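Local coordinates for protein adenylyltransferase and sulfurtransferase uba4 (Chaetomium thermophilum, PDB 6YUB) that probably adenylates the C-terminal Gly-Gly of ubiquitin-like sulfur-carrier proteins and loads it with sulfur, for tRNA 2-thiolation and molybdenum cofactor biosynthesis, at residues 99-102 against 103-106; 115-118 against 119-123; 139-142 against 143-147. All coordinates share one frame; numbering follows the deposited sequence.

All three interactions lie in the HesA/MoeB/ThiF-type adenylyltransferase part of the protein, and each is local to one short run of chain. Interaction 1 is a polar turn from helix 89-100 into strand 105-109, partly buried and close to another protein chain. Interaction 2 starts the short helix 118-122, with waters bridging the backbone at its start and isoleucines turned inward. Interaction 3 is a buried run of helix 135-148, built from regular backbone bonds and near the zinc site. Interactions 2 and 3 pack against each other, their centres about 10 Å apart; interaction 1 is farther off, its centre about 29 Å from that of interaction 3.

Interaction 1 (99-102 against 103-106); sequences EINP and LPVY
An Asx turn carries the chain out of helix 89-100 and into strand 105-109, an edge strand, within this chain, of the Rossmann-like sheet in the ThiF-family domain, with N101 holding L103 and Y106 at once. N101 is the first residue to leave helical geometry. Its CG stands anti to the backbone N (chi1 -169°), which carries the amide forward over the following residues. There OD1 accepts the backbone N-H of L103 at 3.2 Å, in a nearly straight bond (164° at the hydrogen); the donor approaches from above the carbonyl plane, not on a lone pair. L103 CG lies 3.5 Å from N101 OD1. P104 lies across the amide, the two side chains meeting at about a right angle, and its CD comes within 3.5 Å of N101 CG. The other end of the amide is taken up outside the turn: ND2 donates to the carbonyl of A54 on helix 46-56 and to the hydroxyl of Y15. With an alanine here the L103 N-H would lose its acceptor and A54 and Y15 their donor, and the turn is likely to shift against helix 46-56. From the strand, Y106 brings its ring back to the turn, near I94, L97 and I98 of the preceding helix, while C of P104 lies 4.2 Å above one face of the ring, toward the rim. P102 also packs on a side chain of another protein chain of the assembly. The loop is closed by the phenol: Y106 OH donates to the main-chain O of N101 at 2.7 Å, in the carbonyl plane.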
# COMPACT_ATOMS: atom_id res chain seq x y z
N GLU B 99 0.46 -16.64 -19.78
CA GLU B 99 1.79 -17.03 -19.33
C GLU B 99 1.78 -17.44 -17.86
O GLU B 99 2.38 -18.46 -17.49
CB GLU B 99 2.78 -15.88 -19.54
CG GLU B 99 3.13 -15.61 -21.00
CD GLU B 99 4.18 -14.52 -21.14
OE1 GLU B 99 4.16 -13.57 -20.34
OE2 GLU B 99 5.03 -14.62 -22.06
N ILE B 100 1.09 -16.66 -17.02
CA ILE B 100 1.06 -16.96 -15.59
C ILE B 100 0.34 -18.28 -15.34
O ILE B 100 0.79 -19.11 -14.54
CB ILE B 100 0.37 -15.80 -14.83
CG1 ILE B 100 1.22 -14.53 -14.93
CG2 ILE B 100 0.13 -16.19 -13.37
CD1 ILE B 100 0.52 -13.30 -14.36
N ASN B 101 -0.80 -18.48 -16.00
CA ASN B 101 -1.66 -19.62 -15.74
C ASN B 101 -2.58 -19.84 -16.93
O ASN B 101 -3.50 -19.05 -17.15
CB ASN B 101 -2.47 -19.39 -14.47
CG ASN B 101 -3.17 -20.64 -13.99
OD1 ASN B 101 -3.18 -21.67 -14.69
ND2 ASN B 101 -3.77 -20.57 -12.81
N PRO B 102 -2.35 -20.89 -17.73
CA PRO B 102 -3.21 -21.14 -18.90
C PRO B 102 -4.47 -21.94 -18.61
O PRO B 102 -5.21 -22.24 -19.55
CB PRO B 102 -2.28 -21.93 -19.83
CG PRO B 102 -1.40 -22.71 -18.89
CD PRO B 102 -1.20 -21.82 -17.67
N LEU B 103 -4.74 -22.29 -17.36
CA LEU B 103 -5.89 -23.13 -17.05
C LEU B 103 -7.20 -22.34 -17.01
O LEU B 103 -8.24 -22.87 -17.41
CB LEU B 103 -5.67 -23.85 -15.71
CG LEU B 103 -4.44 -24.75 -15.64
CD1 LEU B 103 -4.44 -25.57 -14.37
CD2 LEU B 103 -4.35 -25.66 -16.86
N PRO B 104 -7.20 -21.09 -16.55
CA PRO B 104 -8.46 -20.32 -16.54
C PRO B 104 -8.90 -19.94 -17.94
O PRO B 104 -8.11 -19.87 -18.89
CB PRO B 104 -8.12 -19.08 -15.71
CG PRO B 104 -6.85 -19.38 -15.01
CD PRO B 104 -6.11 -20.34 -15.90
N VAL B 105 -10.20 -19.67 -18.07
CA VAL B 105 -10.78 -19.16 -19.31
C VAL B 105 -10.79 -17.64 -19.24
O VAL B 105 -11.28 -17.05 -18.26
CB VAL B 105 -12.19 -19.71 -19.53
CG1 VAL B 105 -12.82 -19.10 -20.77
CG2 VAL B 105 -12.16 -21.23 -19.64
N TYR B 106 -10.26 -17.00 -20.27
CA TYR B 106 -10.19 -15.54 -20.35
C TYR B 106 -11.16 -15.05 -21.41
O TYR B 106 -11.13 -15.54 -22.54
CB TYR B 106 -8.76 -15.07 -20.65
CG TYR B 106 -7.76 -15.54 -19.61
CD1 TYR B 106 -7.68 -14.92 -18.37
CD2 TYR B 106 -6.91 -16.60 -19.87
CE1 TYR B 106 -6.77 -15.34 -17.42
CE2 TYR B 106 -5.99 -17.03 -18.92
CZ TYR B 106 -5.94 -16.40 -17.69
OH TYR B 106 -5.03 -16.81 -16.73

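Interaction 2 (115-118 against 119-123); sequences PQNA and AQIIK
A118, N117 and I121 carry the first turn of helix 118-122. N117 occupies the N-cap position, yet its side chain makes no capping bond: OD1 is turned back to the backbone N of T114, and ND2 to the carbonyl of D112. CG sits between the backbone N and the carbonyl carbon (chi1 64°), which lays the amide alongside I121, both pointing the same way, with OD1 3.6 Å from I121 CD1. The main-chain O of N117 receives I121 N at 3.1 Å, nearly along the C=O axis. A118 O accepts I122 N at 3.0 Å, and the A118 methyl packs on V144 of helix 135-148. On another flank of the turn, two waters accept early N-H groups: water 1, 2.8 Å from P115 O, links it to A119 N, and water 2, 3.1 Å from Q120 N, links it to Q116 O. Inward, I121 and I122 both touch L38 of strand 36-40. With the asparagine amide spent on T114 and D112, the water bridges are consistent with a share in capping the helix start, while the isoleucines secure the helix to the sheet by apolar contact.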
# COMPACT_ATOMS: atom_id res chain seq x y z
N PRO B 115 -23.20 3.10 -21.05
CA PRO B 115 -24.56 2.90 -20.52
C PRO B 115 -25.42 2.01 -21.40
O PRO B 115 -26.37 1.40 -20.90
CB PRO B 115 -25.12 4.33 -20.44
CG PRO B 115 -23.90 5.21 -20.33
CD PRO B 115 -22.84 4.52 -21.16
N GLN B 116 -25.11 1.91 -22.70
CA GLN B 116 -25.91 1.10 -23.61
C GLN B 116 -25.55 -0.38 -23.57
O GLN B 116 -26.35 -1.21 -24.03
CB GLN B 116 -25.73 1.61 -25.05
CG GLN B 116 -26.49 2.88 -25.37
CD GLN B 116 -25.92 4.10 -24.66
OE1 GLN B 116 -24.71 4.31 -24.64
NE2 GLN B 116 -26.81 4.90 -24.06
N ASN B 117 -24.38 -0.75 -23.05
CA ASN B 117 -23.98 -2.14 -22.99
C ASN B 117 -23.57 -2.62 -21.60
O ASN B 117 -23.17 -3.78 -21.46
CB ASN B 117 -22.82 -2.42 -23.96
CG ASN B 117 -21.56 -1.66 -23.58
OD1 ASN B 117 -21.31 -1.36 -22.39
ND2 ASN B 117 -20.75 -1.34 -24.57
N ALA B 118 -23.66 -1.77 -20.57
CA ALA B 118 -23.18 -2.15 -19.25
C ALA B 118 -23.87 -3.42 -18.77
O ALA B 118 -23.22 -4.36 -18.31
CB ALA B 118 -23.38 -1.01 -18.26
N ALA B 119 -25.20 -3.47 -18.88
CA ALA B 119 -25.95 -4.61 -18.37
C ALA B 119 -25.59 -5.89 -19.11
O ALA B 119 -25.47 -6.96 -18.51
CB ALA B 119 -27.45 -4.34 -18.45
N GLN B 120 -25.40 -5.80 -20.44
CA GLN B 120 -25.02 -6.98 -21.20
C GLN B 120 -23.68 -7.53 -20.72
O GLN B 120 -23.51 -8.75 -20.60
CB GLN B 120 -24.93 -6.64 -22.69
CG GLN B 120 -26.21 -6.11 -23.29
CD GLN B 120 -25.96 -5.38 -24.59
OE1 GLN B 120 -26.27 -4.19 -24.71
NE2 GLN B 120 -25.41 -6.08 -25.58
N ILE B 121 -22.72 -6.65 -20.44
CA ILE B 121 -21.39 -7.08 -20.05
C ILE B 121 -21.39 -7.67 -18.65
O ILE B 121 -20.76 -8.70 -18.40
CB ILE B 121 -20.40 -5.90 -20.16
CG1 ILE B 121 -20.19 -5.54 -21.64
CG2 ILE B 121 -19.09 -6.24 -19.47
CD1 ILE B 121 -19.31 -4.32 -21.86
N ILE B 122 -22.11 -7.03 -17.72
CA ILE B 122 -22.00 -7.36 -16.31
C ILE B 122 -22.82 -8.58 -15.93
O ILE B 122 -22.43 -9.36 -15.05
CB ILE B 122 -22.40 -6.13 -15.47
CG1 ILE B 122 -21.28 -5.09 -15.50
CG2 ILE B 122 -22.75 -6.54 -14.05
CD1 ILE B 122 -21.67 -3.74 -14.93
N LYS B 123 -23.96 -8.79 -16.58
CA LYS B 123 -24.93 -9.78 -16.11
C LYS B 123 -24.35 -11.17 -15.89
O LYS B 123 -24.75 -11.82 -14.90
CB LYS B 123 -26.10 -9.85 -17.11
CG LYS B 123 -27.38 -10.43 -16.53
CD LYS B 123 -28.42 -10.75 -17.61
CE LYS B 123 -28.62 -9.58 -18.57
NZ LYS B 123 -29.79 -9.78 -19.47
O HOH W 1 -26.93 -1.24 -20.09
O HOH W 2 -26.76 -3.30 -21.74

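Interaction 3 (139-142 against 143-147)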
# COMPACT_ATOMS: atom_id res chain seq x y z
N TYR B 139 -19.99 5.48 -11.27
CA TYR B 139 -21.40 5.58 -10.93
C TYR B 139 -22.24 4.65 -11.79
O TYR B 139 -23.20 4.04 -11.30
CB TYR B 139 -21.87 7.03 -11.06
CG TYR B 139 -21.43 7.92 -9.91
CD1 TYR B 139 -22.16 7.97 -8.73
CD2 TYR B 139 -20.29 8.70 -10.01
CE1 TYR B 139 -21.76 8.78 -7.68
CE2 TYR B 139 -19.88 9.51 -8.97
CZ TYR B 139 -20.62 9.55 -7.80
OH TYR B 139 -20.22 10.35 -6.76
N LEU B 140 -21.90 4.53 -13.07
CA LEU B 140 -22.63 3.62 -13.95
C LEU B 140 -22.51 2.18 -13.47
O LEU B 140 -23.50 1.45 -13.40
CB LEU B 140 -22.11 3.75 -15.38
CG LEU B 140 -22.62 2.71 -16.37
CD1 LEU B 140 -24.15 2.75 -16.44
CD2 LEU B 140 -22.02 2.92 -17.76
N ILE B 141 -21.29 1.75 -13.14
CA ILE B 141 -21.09 0.37 -12.71
C ILE B 141 -21.81 0.11 -11.39
O ILE B 141 -22.49 -0.91 -11.23
CB ILE B 141 -19.58 0.06 -12.62
CG1 ILE B 141 -18.95 0.10 -14.01
CG2 ILE B 141 -19.35 -1.30 -11.98
CD1 ILE B 141 -17.44 0.28 -14.00
N SER B 142 -21.69 1.03 -10.44
CA SER B 142 -22.42 0.88 -9.18
C SER B 142 -23.92 0.72 -9.44
O SER B 142 -24.55 -0.22 -8.94
CB SER B 142 -22.16 2.09 -8.28
OG SER B 142 -22.58 1.84 -6.95
N ASP B 143 -24.50 1.63 -10.22
CA ASP B 143 -25.93 1.54 -10.52
C ASP B 143 -26.29 0.17 -11.08
O ASP B 143 -27.22 -0.49 -10.58
CB ASP B 143 -26.31 2.65 -11.51
CG ASP B 143 -26.25 4.03 -10.88
OD1 ASP B 143 -26.07 4.11 -9.64
OD2 ASP B 143 -26.37 5.04 -11.61
N VAL B 144 -25.56 -0.29 -12.10
CA VAL B 144 -25.89 -1.56 -12.73
C VAL B 144 -25.72 -2.72 -11.76
O VAL B 144 -26.53 -3.66 -11.73
CB VAL B 144 -25.03 -1.75 -14.00
CG1 VAL B 144 -25.20 -3.15 -14.56
CG2 VAL B 144 -25.39 -0.70 -15.04
N CYS B 145 -24.67 -2.68 -10.94
CA CYS B 145 -24.48 -3.72 -9.93
C CYS B 145 -25.65 -3.77 -8.96
O CYS B 145 -26.11 -4.85 -8.58
CB CYS B 145 -23.17 -3.49 -9.19
SG CYS B 145 -21.72 -3.94 -10.17
N VAL B 146 -26.15 -2.60 -8.55
CA VAL B 146 -27.32 -2.57 -7.67
C VAL B 146 -28.51 -3.21 -8.36
O VAL B 146 -29.24 -4.02 -7.76
CB VAL B 146 -27.61 -1.13 -7.24
CG1 VAL B 146 -29.04 -1.01 -6.72
CG2 VAL B 146 -26.61 -0.69 -6.18
N LEU B 147 -28.74 -2.87 -9.63
CA LEU B 147 -29.93 -3.34 -10.32
C LEU B 147 -29.85 -4.83 -10.64
O LEU B 147 -30.88 -5.52 -10.62
CB LEU B 147 -30.16 -2.54 -11.59
CG LEU B 147 -30.51 -1.06 -11.42
CD1 LEU B 147 -30.64 -0.39 -12.78
CD2 LEU B 147 -31.78 -0.89 -10.61
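Four successive backbone bonds join Y139, L140, I141 and S142 to D143, V144, C145 and V146, the i to i+4 pattern of an alpha helix. They are short and straight; C145 N to I141 O is 2.8 Å and D143 N to Y139 O 2.9 Å.

The apolar contacts follow the same spacing. L140 and V144 lie side by side, CD1 of the leucine 3.9 Å from CG2 of the valine, and I141 CG2 rests 4.0 Å from C145 SG.

Of the polar side chains, D143 folds back along the helix, its CG beside the backbone N (chi1 -69°). This places the carboxylate face over the Y139 carbonyl, with CG 3.1 Å from Y139 O; the charge is met by R186 in a salt bridge and by Y300 OH, both at OD2. S142 OG accepts from the backbone N of Y185, next to the zinc ligand C184, which V146 touches.

Within the beta-alpha-beta unit formed with strands 127-130 and 152-158, I141 and C145 face both strands, meeting D130, I128 and L152, while L140, D143 and L147 pack against helix 290-294.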